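Local coordinates for glucose 1-dehydrogenase (PDB 2B5W), which catalyses the zinc-dependent oxidation of D-glucose and several other aldose sugars with NAD+ or, preferably, NADP+ as electron acceptor, at residues M1-A5 with V15-P21; Q242-I246 with A262-N266. The protein carries 1 engineered substitution. One frame throughout, in Å; residues are numbered along the deposited sequence.

Interaction 1. Residues M1-A5 with V15-P21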
# COMPACT_ATOMS: atom_id res chain seq x y z
N MET A 1 42.02 -15.48 11.76
CA MET A 1 41.77 -14.52 10.67
C MET A 1 41.43 -13.14 11.22
O MET A 1 40.98 -12.99 12.36
CB MET A 1 40.64 -14.99 9.83
CG MET A 1 39.33 -14.87 10.48
SD MET A 1 38.09 -15.43 9.45
CE MET A 1 36.74 -15.33 10.33
N LYS A 2 41.60 -12.14 10.35
CA LYS A 2 41.29 -10.76 10.66
C LYS A 2 39.83 -10.47 10.37
O LYS A 2 39.29 -11.05 9.45
CB LYS A 2 42.17 -9.78 9.91
CG LYS A 2 43.62 -9.75 10.51
CD LYS A 2 44.61 -8.82 9.81
CE LYS A 2 46.01 -8.94 10.43
NZ LYS A 2 47.03 -8.10 9.74
N ALA A 3 39.23 -9.59 11.15
CA ALA A 3 37.85 -9.14 10.93
C ALA A 3 37.72 -7.69 11.41
O ALA A 3 38.52 -7.22 12.23
CB ALA A 3 36.90 -10.01 11.64
N ILE A 4 36.72 -6.98 10.90
CA ILE A 4 36.45 -5.60 11.27
C ILE A 4 35.17 -5.61 12.10
O ILE A 4 34.14 -6.11 11.65
CB ILE A 4 36.28 -4.69 10.02
CG1 ILE A 4 37.53 -4.75 9.13
CG2 ILE A 4 35.98 -3.27 10.45
CD1 ILE A 4 38.82 -4.36 9.78
N ALA A 5 35.24 -5.07 13.31
CA ALA A 5 34.16 -5.20 14.28
C ALA A 5 33.92 -3.91 15.05
O ALA A 5 34.80 -3.05 15.11
CB ALA A 5 34.46 -6.30 15.25
N VAL A 15 40.11 -3.60 13.92
CA VAL A 15 40.53 -4.92 13.52
C VAL A 15 40.67 -5.82 14.73
O VAL A 15 41.32 -5.47 15.73
CB VAL A 15 41.88 -4.94 12.75
CG1 VAL A 15 42.17 -6.32 12.26
CG2 VAL A 15 41.85 -3.98 11.58
N ILE A 16 40.04 -6.98 14.62
CA ILE A 16 40.17 -8.07 15.57
C ILE A 16 40.66 -9.34 14.89
O ILE A 16 40.71 -9.42 13.66
CB ILE A 16 38.85 -8.35 16.28
CG1 ILE A 16 37.75 -8.82 15.30
CG2 ILE A 16 38.35 -7.10 17.02
CD1 ILE A 16 36.56 -9.38 16.01
N GLU A 17 41.00 -10.33 15.69
CA GLU A 17 41.28 -11.67 15.20
C GLU A 17 40.45 -12.72 15.90
O GLU A 17 40.19 -12.63 17.13
CB GLU A 17 42.75 -12.01 15.36
CG GLU A 17 43.62 -11.13 14.48
CD GLU A 17 45.08 -11.35 14.73
OE1 GLU A 17 45.75 -11.82 13.81
OE2 GLU A 17 45.54 -11.05 15.85
N LYS A 18 40.03 -13.72 15.13
CA LYS A 18 39.28 -14.83 15.65
C LYS A 18 39.50 -16.00 14.72
O LYS A 18 40.00 -15.83 13.60
CB LYS A 18 37.79 -14.47 15.74
CG LYS A 18 37.15 -14.15 14.39
CD LYS A 18 35.62 -14.18 14.51
CE LYS A 18 35.11 -13.03 15.27
NZ LYS A 18 33.61 -13.14 15.44
N PRO A 19 39.20 -17.20 15.18
CA PRO A 19 39.47 -18.38 14.36
C PRO A 19 38.67 -18.36 13.05
O PRO A 19 37.55 -17.85 13.06
CB PRO A 19 39.00 -19.54 15.23
CG PRO A 19 38.94 -19.00 16.61
CD PRO A 19 38.61 -17.54 16.48
N ARG A 20 39.23 -18.93 12.01
CA ARG A 20 38.43 -19.16 10.80
C ARG A 20 37.26 -20.06 11.15
O ARG A 20 37.43 -21.07 11.84
CB ARG A 20 39.25 -19.91 9.78
CG ARG A 20 39.58 -19.18 8.54
CD ARG A 20 40.24 -20.12 7.56
NE ARG A 20 41.54 -19.61 7.17
CZ ARG A 20 42.26 -20.14 6.21
NH1 ARG A 20 43.43 -19.59 5.90
NH2 ARG A 20 41.84 -21.22 5.57
N PRO A 21 36.07 -19.74 10.68
CA PRO A 21 34.94 -20.62 10.89
C PRO A 21 35.07 -21.90 10.06
O PRO A 21 35.77 -21.92 9.04
CB PRO A 21 33.77 -19.77 10.44
CG PRO A 21 34.33 -18.99 9.39
CD PRO A 21 35.67 -18.54 9.91
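Backbone hydrogen bonds pair the first residues of the chain with the segment that turns back alongside them. Ala3 and Ile16 form an antiparallel hydrogen-bonded pair: Ala3 N donates to Ile16 O over 2.9 Å, and Ile16 N to Ala3 O over 2.8 Å. Two residues along, the same exchange recurs, with Met1 N to Lys18 O at 2.8 Å and Lys18 N to Met1 O at 3.0 Å, so the ladder reaches the N-terminus itself. Between these rungs lies the non-hydrogen-bonded pair Lys2 and Glu17, and beyond Ala3 comes another, Ile4 with Val15. Here the CA hydrogens lean on carbonyls: Glu17 CA is 3.1 Å from Met1 O, Lys2 CA 3.3 Å from Ile16 O.

This is a beta hairpin, strands 2-7 and 14-17, and in the three-stranded antiparallel sheet strand 58-60 lies on the other side of strand 2-7. The sheet belongs to the GroES-like part of the subunit, which also supplies zinc ligands such as His63.

Side-chain packing differs between the faces. On one, Ile4 CD1 meets Val15 CG2 at 3.5 Å, in line with the aliphatic stems of Lys2 and Glu17. On the other, Ile16 lies over two alanines, its CG1 3.9 Å from Ala3 CB and its CD1 3.8 Å from Ala5 CB; Lys18 NZ hydrogen-bonds His58 NE2. Past the strand, the extended Met1 side chain runs along the Arg20 backbone, SD 4.0 Å from Arg20 CA, until its CE touches Pro21 CD at 3.4 Å.

Interaction 2. Residues Q242-I246 with A262-N266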
# COMPACT_ATOMS: atom_id res chain seq x y z
N GLN A 242 3.34 15.74 -10.82
CA GLN A 242 2.98 14.66 -9.90
C GLN A 242 3.75 13.41 -10.29
O GLN A 242 3.98 13.16 -11.48
CB GLN A 242 1.50 14.35 -10.00
CG GLN A 242 0.58 15.56 -9.91
CD GLN A 242 -0.85 15.14 -10.14
OE1 GLN A 242 -1.31 15.03 -11.28
NE2 GLN A 242 -1.50 14.82 -9.08
N MET A 243 4.06 12.60 -9.30
CA MET A 243 4.99 11.49 -9.48
C MET A 243 4.21 10.18 -9.38
O MET A 243 3.57 9.89 -8.36
CB MET A 243 6.09 11.55 -8.43
CG MET A 243 6.89 12.86 -8.40
SD MET A 243 7.73 13.06 -9.93
CE MET A 243 8.38 14.78 -9.73
N ASP A 244 4.23 9.38 -10.44
CA ASP A 244 3.55 8.08 -10.41
C ASP A 244 4.14 7.12 -9.41
O ASP A 244 3.39 6.31 -8.81
CB ASP A 244 3.57 7.44 -11.77
CG ASP A 244 2.85 8.25 -12.79
OD1 ASP A 244 1.66 8.55 -12.57
OD2 ASP A 244 3.40 8.62 -13.85
N PHE A 245 5.44 7.18 -9.21
CA PHE A 245 6.14 6.28 -8.31
C PHE A 245 7.09 7.10 -7.46
O PHE A 245 7.84 7.93 -8.01
CB PHE A 245 6.93 5.20 -9.04
CG PHE A 245 7.62 4.27 -8.12
CD1 PHE A 245 6.89 3.58 -7.15
CD2 PHE A 245 8.99 4.11 -8.12
CE1 PHE A 245 7.52 2.76 -6.28
CE2 PHE A 245 9.60 3.28 -7.24
CZ PHE A 245 8.84 2.62 -6.30
N ILE A 246 7.02 6.95 -6.15
CA ILE A 246 7.99 7.53 -5.24
C ILE A 246 8.69 6.44 -4.45
O ILE A 246 8.06 5.51 -3.96
CB ILE A 246 7.29 8.55 -4.31
CG1 ILE A 246 6.77 9.71 -5.16
CG2 ILE A 246 8.26 9.01 -3.22
CD1 ILE A 246 5.99 10.78 -4.37
N ALA A 262 2.60 14.30 -3.14
CA ALA A 262 3.39 14.41 -4.38
C ALA A 262 3.02 13.31 -5.40
O ALA A 262 3.30 13.46 -6.57
CB ALA A 262 4.85 14.34 -4.08
N LEU A 263 2.34 12.25 -4.97
CA LEU A 263 1.96 11.18 -5.88
C LEU A 263 0.91 11.63 -6.86
O LEU A 263 -0.03 12.36 -6.50
CB LEU A 263 1.41 9.97 -5.09
CG LEU A 263 2.38 9.07 -4.34
CD1 LEU A 263 1.61 8.06 -3.52
CD2 LEU A 263 3.33 8.37 -5.31
N ALA A 264 1.03 11.11 -8.08
CA ALA A 264 -0.02 11.19 -9.09
C ALA A 264 -1.17 10.29 -8.63
O ALA A 264 -0.94 9.35 -7.85
CB ALA A 264 0.47 10.75 -10.46
N PRO A 265 -2.39 10.56 -9.09
CA PRO A 265 -3.49 9.63 -8.82
C PRO A 265 -3.09 8.20 -9.20
O PRO A 265 -2.41 7.99 -10.24
CB PRO A 265 -4.61 10.14 -9.71
CG PRO A 265 -4.34 11.62 -9.72
CD PRO A 265 -2.85 11.70 -9.89
N ASN A 266 -3.45 7.25 -8.35
CA ASN A 266 -3.21 5.83 -8.58
C ASN A 266 -1.75 5.44 -8.36
O ASN A 266 -1.40 4.30 -8.60
CB ASN A 266 -3.71 5.37 -9.95
CG ASN A 266 -5.10 5.86 -10.25
OD1 ASN A 266 -5.92 5.98 -9.34
ND2 ASN A 266 -5.36 6.17 -11.51
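Gln242 opens the contact from the exposed end. Its CB packs 3.8 Å from Ala264 CB, and the extended side chain carries NE2 to 3.5 Å from Pro265 CD, a van der Waals approach along the outgoing chain.

Met243 does the pairing. Its N donates to Ala262 O (3.0 Å), and its O accepts from Ala264 N (2.8 Å), so both of its backbone groups bracket Leu263, its parallel bridge partner. Leu263 CA adds a CA-H...O contact to Met243 O at 3.2 Å. The Met243 side chain itself leads away, to Ser175 and Phe177 of strand 175-179.

At Asp244 the chain turns a corner, with phi/psi of -64/-35°. OD1 lies 3.3 Å from Ala264 CB, while OD2 takes a hydrogen bond from Ser174 N. Phe245 then turns its side chain away onto helix 149-164.

Ile246 points back: its CD1 meets Ala262 CB at 3.7 Å and its CG1 meets Leu263 CD2, also at 3.7 Å. It thereby packs against the last turn of helix 253-262 and the first residue to leave it.

Beyond the corner at Asp244, the backbone pairs with strand 267-271 instead, as in the bond between Ile246 and Val268. Strand 243-248, helix 253-262 and strand 267-271 thus make a beta-alpha-beta crossover of the six-stranded parallel sheet in the NADP-binding Rossmann domain.

The two contacts lie on opposite sides of the chain's centre, their own centres about 47 Å apart and their nearest atoms about 32 Å apart, so they share no element. Interaction 1 pairs the two antiparallel strands of a hairpin, joined by a six-residue loop; interaction 2 joins parallel segments with a helix between them. The hairpin is partly exposed, its four backbone hydrogen bonds flanked by charged side chains as well as aliphatic ones. Interaction 2 is largely buried, has two such bonds, and adds mainly small or aliphatic contacts. No second subunit touches 1-5 or 15-21, whereas Asn266 and Pro265 of interaction 2 meet Met106 and Pro108 of the partner subunit.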